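Local structure of putative peptidase (Chlamydophila abortus, 3CE2) at residues A[274-279]-A[573-578]; A[126-131]-A[154-159]; A[218-223]-A[317-322]. The protein is a putative zinc-dependent metallopeptidase of the M3B (oligopeptidase F) family that probably cleaves a variety of small bioactive peptides. One frame throughout, in Å; residues are numbered along the deposited sequence.

Overall arrangement
Contact 2 comes first along the chain, joining the ends of helices 124-129 and 149-156. It closes before contacts 1 and 3 open, and the segments of those two alternate, running 218-223, 274-279, 317-322 and 573-578. Contacts 1 and 2 are neighbours, their centres about 19 Å apart: Arg157, in the turn of contact 2, packs against Asn275 and Phe574 of contact 1. Contact 3 lies on the opposite side of the chain's centre, its centre about 40 Å from that of contact 1 and about 54 Å from that of contact 2. In this largely helical metallopeptidase, all three join helix ends and connecting loops, and contact 1 reaches nearest the HExxH zinc site.

Contact 1: residues A[274-279]-A[573-578]; sequences NNIPTT and DFPLEI
Asn275 and Phe574 meet in a CH-pi contact, with the asparagine CB over one face of the aromatic ring. CB stands 3.8 Å from the centroid of the Phe574 ring, 18° off the ring normal and displaced toward the rim at CD1. CG is anti to the backbone N (chi1 -164°), and the amide runs on above the ring, Asn275 ND2 lying 3.6 Å from Phe574 CD2. The amide and ring planes are 70° apart, so the amide does not stack flat on the ring. Phe150 meets the same phenylalanine edge-to-face.

The remaining contacts are van der Waals, and no hydrogen bond crosses between the segments. Asn274 and Pro575 cross at about a right angle, with Asn274 ND2 3.8 Å from Pro575 CG, while the carbonyl oxygen of Asn274 lies against CD of the proline. Ile276 brings CD1 to within 3.8 Å of Leu576 CG, again with the side chains crossing at about a right angle. Leu576 and Pro277 instead approach tip to tip, Leu576 CD1 lying 3.7 Å from Pro277 CD. Tyr536 of helix 536-553 also touches Ile276, adding a third element to the apolar cluster.

Within 573-578, Phe574 N donates to Asp573 OD1 at 2.9 Å along a bent path, and Asp573 also forms a salt bridge to Lys581.

The contact joins two helix ends. Phe574 is the N-cap of helix 575-581, whereas Asn275, with its positive phi, is the C-prime residue of the Schellman motif that ends helix 266-271, Ile276 N returning to Leu271 O. The side chain of Pro575 is about 12 Å from that of the zinc ligand Glu430, which places this helix-end pairing near the metallopeptidase zinc site.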
# COMPACT_ATOMS: atom_id res chain seq x y z
N ASN A 274 3.40 11.24 -9.80
CA ASN A 274 3.44 11.82 -8.47
C ASN A 274 4.44 12.95 -8.35
O ASN A 274 4.67 13.47 -7.25
CB ASN A 274 3.81 10.76 -7.46
CG ASN A 274 2.64 9.94 -7.04
OD1 ASN A 274 2.78 8.75 -6.74
ND2 ASN A 274 1.46 10.57 -6.98
N ASN A 275 5.05 13.31 -9.47
CA ASN A 275 6.03 14.38 -9.49
C ASN A 275 7.19 14.17 -8.51
O ASN A 275 7.56 15.09 -7.78
CB ASN A 275 5.35 15.69 -9.15
CG ASN A 275 6.21 16.85 -9.52
OD1 ASN A 275 7.16 16.69 -10.28
ND2 ASN A 275 5.89 18.03 -8.99
N ILE A 276 7.78 12.98 -8.50
CA ILE A 276 8.89 12.72 -7.60
C ILE A 276 10.23 12.88 -8.33
O ILE A 276 10.43 12.33 -9.41
CB ILE A 276 8.78 11.31 -7.05
CG1 ILE A 276 7.33 11.03 -6.61
CG2 ILE A 276 9.83 11.07 -5.93
CD1 ILE A 276 7.06 11.33 -5.20
N PRO A 277 11.15 13.67 -7.75
CA PRO A 277 12.46 13.82 -8.37
C PRO A 277 13.21 12.50 -8.23
O PRO A 277 13.15 11.87 -7.18
CB PRO A 277 13.15 14.92 -7.52
CG PRO A 277 12.07 15.52 -6.70
CD PRO A 277 11.02 14.47 -6.52
N THR A 278 13.94 12.11 -9.28
CA THR A 278 14.65 10.83 -9.24
C THR A 278 15.60 10.83 -8.06
O THR A 278 15.96 9.78 -7.51
CB THR A 278 15.45 10.56 -10.51
OG1 THR A 278 16.68 11.28 -10.46
CG2 THR A 278 14.67 10.95 -11.77
N THR A 279 16.02 12.02 -7.64
CA THR A 279 17.03 12.05 -6.60
C THR A 279 16.48 11.51 -5.29
O THR A 279 17.22 11.00 -4.45
CB THR A 279 17.63 13.45 -6.41
OG1 THR A 279 16.62 14.33 -5.90
CG2 THR A 279 18.16 13.97 -7.74
N ASP A 573 -2.40 18.25 -3.03
CA ASP A 573 -1.20 18.66 -3.70
C ASP A 573 -0.42 17.39 -3.99
O ASP A 573 -0.82 16.31 -3.57
CB ASP A 573 -0.42 19.58 -2.77
CG ASP A 573 0.49 20.55 -3.52
OD1 ASP A 573 0.75 20.40 -4.74
OD2 ASP A 573 0.97 21.49 -2.85
N PHE A 574 0.70 17.51 -4.69
CA PHE A 574 1.63 16.40 -4.85
C PHE A 574 2.06 15.89 -3.50
O PHE A 574 2.25 16.67 -2.56
CB PHE A 574 2.83 16.83 -5.68
CG PHE A 574 2.47 17.19 -7.09
CD1 PHE A 574 1.96 16.22 -7.96
CD2 PHE A 574 2.57 18.50 -7.55
CE1 PHE A 574 1.59 16.54 -9.26
CE2 PHE A 574 2.21 18.83 -8.85
CZ PHE A 574 1.71 17.85 -9.70
N PRO A 575 2.22 14.57 -3.37
CA PRO A 575 2.51 13.96 -2.06
C PRO A 575 3.73 14.53 -1.32
O PRO A 575 3.67 14.69 -0.10
CB PRO A 575 2.72 12.48 -2.38
CG PRO A 575 2.88 12.40 -3.91
CD PRO A 575 2.13 13.58 -4.47
N LEU A 576 4.82 14.82 -2.02
CA LEU A 576 5.98 15.37 -1.30
C LEU A 576 5.69 16.77 -0.79
O LEU A 576 6.14 17.15 0.31
CB LEU A 576 7.26 15.37 -2.14
CG LEU A 576 7.78 14.01 -2.64
CD1 LEU A 576 9.05 14.21 -3.43
CD2 LEU A 576 7.96 12.95 -1.52
N GLU A 577 4.94 17.55 -1.57
CA GLU A 577 4.52 18.87 -1.15
C GLU A 577 3.63 18.81 0.09
O GLU A 577 3.85 19.56 1.04
CB GLU A 577 3.85 19.64 -2.28
CG GLU A 577 4.84 20.04 -3.35
CD GLU A 577 5.98 20.87 -2.74
OE1 GLU A 577 5.68 21.84 -1.99
OE2 GLU A 577 7.18 20.54 -2.99
N ILE A 578 2.67 17.89 0.09
CA ILE A 578 1.83 17.70 1.27
C ILE A 578 2.69 17.40 2.49
O ILE A 578 2.46 17.90 3.58
CB ILE A 578 0.87 16.53 1.09
CG1 ILE A 578 -0.30 16.94 0.20
CG2 ILE A 578 0.35 16.07 2.46
CD1 ILE A 578 -1.25 15.75 -0.14

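Contact 2: residues A[126-131]-A[154-159]; sequences PALTSL and KIFRLS
The carbonyl oxygen of Phe156 is gripped twice by Ser159, through its hydroxyl and through its backbone N-H. Ser159 OG donates to Phe156 O at 2.8 Å, nearly along the C=O axis (170°), and Ser159 N reaches the same oxygen at 3.2 Å. The hydroxyl can do this because OG sits between the backbone N and the carbonyl carbon (chi1 62°). The backbone bond closes the type I beta turn from Phe156 to Ser159, which lies where helix 149-156 gives way to the loop; the hydroxyl bond reinforces it. Across the contact, the carbonyl oxygen of Thr129 meets this serine in a CA-H...O contact, Ser159 CA lying 3.5 Å from Thr129 O.

The arrangement is one of two helices meeting at their C-terminal ends, 124-129 on one side and 149-156 on the other, with helix 133-141 between them in sequence. That intervening helix packs on Phe156 through Ile136, His139 and Leu140, so the aromatic ring is shared by all three.

Apolar contacts carry much of the remaining joint. Thr129 and Ile155 cross at about a right angle, their CG2 methyls 3.8 Å apart, and the same threonine methyl also rests on CB of Leu158. Beside it, Leu128 CB lies 3.9 Å from Ile155 CG2. The CD2 methyl of Leu128 lies 4.0 Å from Phe156 CE1, and Leu131 CD1 approaches the same ring carbon. A polar group meets this ring as well: the carbonyl oxygen of Leu128 comes in the ring plane to the edge, 3.8 Å from Phe156 CE1. At the end of helix 124-129, Ser130 OG donates to Pro126 O at 2.9 Å, in the carbonyl plane.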
# COMPACT_ATOMS: atom_id res chain seq x y z
N PRO A 126 -7.87 12.61 -22.76
CA PRO A 126 -6.99 12.92 -23.88
C PRO A 126 -7.32 14.23 -24.60
O PRO A 126 -6.43 14.82 -25.23
CB PRO A 126 -7.16 11.71 -24.83
CG PRO A 126 -8.50 11.16 -24.51
CD PRO A 126 -8.85 11.56 -23.08
N ALA A 127 -8.57 14.69 -24.52
CA ALA A 127 -8.92 16.00 -25.09
C ALA A 127 -8.19 17.11 -24.35
O ALA A 127 -7.75 18.09 -24.97
CB ALA A 127 -10.42 16.24 -25.05
N LEU A 128 -8.06 16.96 -23.02
CA LEU A 128 -7.33 17.91 -22.18
C LEU A 128 -5.83 17.87 -22.41
O LEU A 128 -5.22 18.91 -22.63
CB LEU A 128 -7.62 17.67 -20.71
CG LEU A 128 -9.05 17.99 -20.31
CD1 LEU A 128 -9.44 17.43 -18.91
CD2 LEU A 128 -9.23 19.49 -20.37
N THR A 129 -5.24 16.68 -22.36
CA THR A 129 -3.80 16.57 -22.53
C THR A 129 -3.37 17.01 -23.92
O THR A 129 -2.18 17.23 -24.15
CB THR A 129 -3.26 15.15 -22.27
OG1 THR A 129 -3.89 14.22 -23.15
CG2 THR A 129 -3.51 14.77 -20.85
N SER A 130 -4.31 17.16 -24.84
CA SER A 130 -3.92 17.65 -26.16
C SER A 130 -4.26 19.14 -26.49
O SER A 130 -4.11 19.55 -27.63
CB SER A 130 -4.46 16.72 -27.24
OG SER A 130 -5.86 16.81 -27.27
N LEU A 131 -4.70 19.92 -25.50
CA LEU A 131 -4.78 21.38 -25.67
C LEU A 131 -3.40 22.00 -25.86
O LEU A 131 -2.41 21.46 -25.37
CB LEU A 131 -5.41 22.01 -24.44
CG LEU A 131 -6.77 21.41 -24.19
CD1 LEU A 131 -7.43 22.11 -23.05
CD2 LEU A 131 -7.58 21.55 -25.47
N LYS A 154 -2.38 18.04 -12.58
CA LYS A 154 -2.07 16.62 -12.73
C LYS A 154 -2.38 16.11 -14.13
O LYS A 154 -1.69 15.26 -14.65
CB LYS A 154 -2.87 15.77 -11.74
CG LYS A 154 -2.15 15.44 -10.45
CD LYS A 154 -3.05 14.61 -9.49
CE LYS A 154 -4.42 15.31 -9.22
NZ LYS A 154 -5.38 14.56 -8.32
N ILE A 155 -3.43 16.62 -14.76
CA ILE A 155 -3.75 16.16 -16.09
C ILE A 155 -2.95 16.83 -17.20
O ILE A 155 -2.52 16.16 -18.13
CB ILE A 155 -5.21 16.32 -16.38
CG1 ILE A 155 -6.01 15.36 -15.48
CG2 ILE A 155 -5.43 16.09 -17.87
CD1 ILE A 155 -7.53 15.58 -15.51
N PHE A 156 -2.76 18.14 -17.11
CA PHE A 156 -2.00 18.89 -18.13
C PHE A 156 -0.50 18.56 -18.11
O PHE A 156 0.19 18.76 -19.09
CB PHE A 156 -2.17 20.41 -17.95
CG PHE A 156 -3.59 20.92 -18.17
CD1 PHE A 156 -4.36 20.50 -19.24
CD2 PHE A 156 -4.13 21.86 -17.31
CE1 PHE A 156 -5.65 21.00 -19.45
CE2 PHE A 156 -5.41 22.35 -17.50
CZ PHE A 156 -6.18 21.91 -18.59
N ARG A 157 0.01 18.07 -16.99
CA ARG A 157 1.43 17.73 -16.94
C ARG A 157 1.77 16.61 -17.91
O ARG A 157 2.94 16.38 -18.23
CB ARG A 157 1.84 17.33 -15.50
CG ARG A 157 2.31 18.53 -14.69
CD ARG A 157 2.53 18.22 -13.21
NE ARG A 157 3.85 17.65 -12.96
CZ ARG A 157 4.07 16.35 -12.82
NH1 ARG A 157 3.04 15.49 -12.87
NH2 ARG A 157 5.31 15.93 -12.61
N LEU A 158 0.75 15.90 -18.38
CA LEU A 158 0.95 14.73 -19.23
C LEU A 158 1.10 15.09 -20.70
O LEU A 158 1.48 14.26 -21.52
CB LEU A 158 -0.18 13.70 -19.02
CG LEU A 158 -0.11 13.00 -17.65
CD1 LEU A 158 -1.28 12.06 -17.36
CD2 LEU A 158 1.23 12.31 -17.48
N SER A 159 0.80 16.33 -21.03
CA SER A 159 0.86 16.83 -22.40
C SER A 159 2.26 16.64 -23.00
O SER A 159 2.39 16.20 -24.13
CB SER A 159 0.50 18.32 -22.41
OG SER A 159 1.44 19.05 -21.63

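Contact 3: residues A[218-223]-A[317-322]; sequences QSTDRE and YAPLSQ
Ser219, which packs its carbonyl oxygen on Pro319, is the first residue of an ST turn that leads into helix 222-237. Its OG accepts from Asp221 N at 3.0 Å, an almost straight bond of 171° at the hydrogen. Asp221 is the N-cap of the helix, and Asp221 OD1 accepts from Glu223 N at 2.8 Å.

The loop 317-322 lies against this turn without a hydrogen bond between the segments. Pro319 meets two carbonyl oxygens of the other segment: its CD is 3.5 Å from Ser219 O and its CG is 3.7 Å from Gln218 O, so CD and CG of the proline lie against two successive carbonyl oxygens. Gln218 adds its aliphatic part, with Gln218 CG 3.7 Å from Tyr317 O. Arg225, further along helix 222-237, also bonds to Ser219 O, giving that oxygen a polar partner beside the proline.

The contact lies at the surface, with the side chain of Ser219 about 6 Å from a bound zinc ion. Tyr317 and Leu320 touch helix 451-487, while Ala318 and Leu320 pack on helix 292-306; the loop therefore bridges these two helices and the start of helix 222-237.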
# COMPACT_ATOMS: atom_id res chain seq x y z
N GLN A 218 8.66 -18.66 9.87
CA GLN A 218 8.49 -18.20 11.23
C GLN A 218 8.57 -19.35 12.20
O GLN A 218 8.26 -19.18 13.38
CB GLN A 218 7.14 -17.52 11.40
CG GLN A 218 7.20 -16.02 11.36
CD GLN A 218 5.95 -15.45 10.78
OE1 GLN A 218 5.02 -16.19 10.44
NE2 GLN A 218 5.90 -14.13 10.62
N SER A 219 8.96 -20.52 11.72
CA SER A 219 8.95 -21.68 12.59
C SER A 219 9.98 -21.60 13.70
O SER A 219 10.93 -20.79 13.69
CB SER A 219 9.16 -22.97 11.82
OG SER A 219 9.21 -24.07 12.72
N THR A 220 9.80 -22.49 14.64
CA THR A 220 10.60 -22.55 15.82
C THR A 220 11.66 -23.64 15.63
O THR A 220 12.66 -23.69 16.33
CB THR A 220 9.67 -22.86 16.98
OG1 THR A 220 9.89 -21.90 18.01
CG2 THR A 220 9.77 -24.33 17.47
N ASP A 221 11.45 -24.48 14.62
CA ASP A 221 12.34 -25.57 14.30
C ASP A 221 13.28 -25.14 13.18
O ASP A 221 12.88 -24.99 12.02
CB ASP A 221 11.49 -26.79 13.91
CG ASP A 221 12.32 -28.03 13.58
OD1 ASP A 221 13.43 -27.90 13.01
OD2 ASP A 221 11.82 -29.13 13.88
N ARG A 222 14.53 -24.89 13.51
CA ARG A 222 15.47 -24.40 12.51
C ARG A 222 15.55 -25.28 11.27
O ARG A 222 15.81 -24.79 10.17
CB ARG A 222 16.86 -24.20 13.10
CG ARG A 222 17.66 -23.20 12.29
CD ARG A 222 19.11 -23.17 12.69
NE ARG A 222 19.85 -22.19 11.90
CZ ARG A 222 21.16 -22.05 11.92
NH1 ARG A 222 21.89 -22.84 12.69
NH2 ARG A 222 21.75 -21.14 11.17
N GLU A 223 15.35 -26.58 11.43
CA GLU A 223 15.54 -27.52 10.32
C GLU A 223 14.44 -27.35 9.27
O GLU A 223 14.68 -27.49 8.06
CB GLU A 223 15.56 -28.96 10.84
CG GLU A 223 15.93 -30.01 9.79
CD GLU A 223 17.42 -29.96 9.38
OE1 GLU A 223 18.23 -29.28 10.06
OE2 GLU A 223 17.76 -30.62 8.37
N TYR A 317 13.44 -14.59 10.32
CA TYR A 317 12.11 -14.41 10.90
C TYR A 317 11.80 -15.36 12.05
O TYR A 317 10.68 -15.41 12.55
CB TYR A 317 11.01 -14.43 9.81
CG TYR A 317 11.25 -13.40 8.71
CD1 TYR A 317 11.10 -12.04 8.94
CD2 TYR A 317 11.65 -13.80 7.43
CE1 TYR A 317 11.35 -11.10 7.93
CE2 TYR A 317 11.90 -12.88 6.42
CZ TYR A 317 11.74 -11.53 6.67
OH TYR A 317 12.00 -10.63 5.65
N ALA A 318 12.82 -16.09 12.49
CA ALA A 318 12.69 -16.95 13.67
C ALA A 318 12.26 -16.11 14.86
O ALA A 318 12.69 -14.96 15.00
CB ALA A 318 14.01 -17.61 13.96
N PRO A 319 11.42 -16.67 15.74
CA PRO A 319 11.03 -15.90 16.91
C PRO A 319 12.10 -15.99 18.01
O PRO A 319 12.84 -16.97 18.07
CB PRO A 319 9.74 -16.58 17.39
CG PRO A 319 9.54 -17.76 16.50
CD PRO A 319 10.81 -18.00 15.74
N LEU A 320 12.17 -14.97 18.86
CA LEU A 320 13.10 -14.98 19.98
C LEU A 320 12.43 -15.43 21.25
O LEU A 320 13.07 -16.03 22.11
CB LEU A 320 13.68 -13.59 20.18
CG LEU A 320 14.99 -13.31 19.45
CD1 LEU A 320 14.95 -13.91 18.10
CD2 LEU A 320 15.23 -11.81 19.33
N SER A 321 11.14 -15.14 21.39
CA SER A 321 10.43 -15.46 22.62
C SER A 321 9.04 -15.94 22.31
O SER A 321 8.62 -15.90 21.17
CB SER A 321 10.37 -14.25 23.56
OG SER A 321 9.61 -13.19 23.00
N GLN A 322 8.32 -16.38 23.34
CA GLN A 322 7.03 -17.00 23.15
C GLN A 322 5.98 -16.42 24.10
O GLN A 322 5.50 -15.30 23.90
CB GLN A 322 7.17 -18.50 23.37
CG GLN A 322 5.94 -19.31 23.04
CD GLN A 322 6.10 -20.76 23.47
OE1 GLN A 322 5.13 -21.43 23.82
NE2 GLN A 322 7.34 -21.26 23.45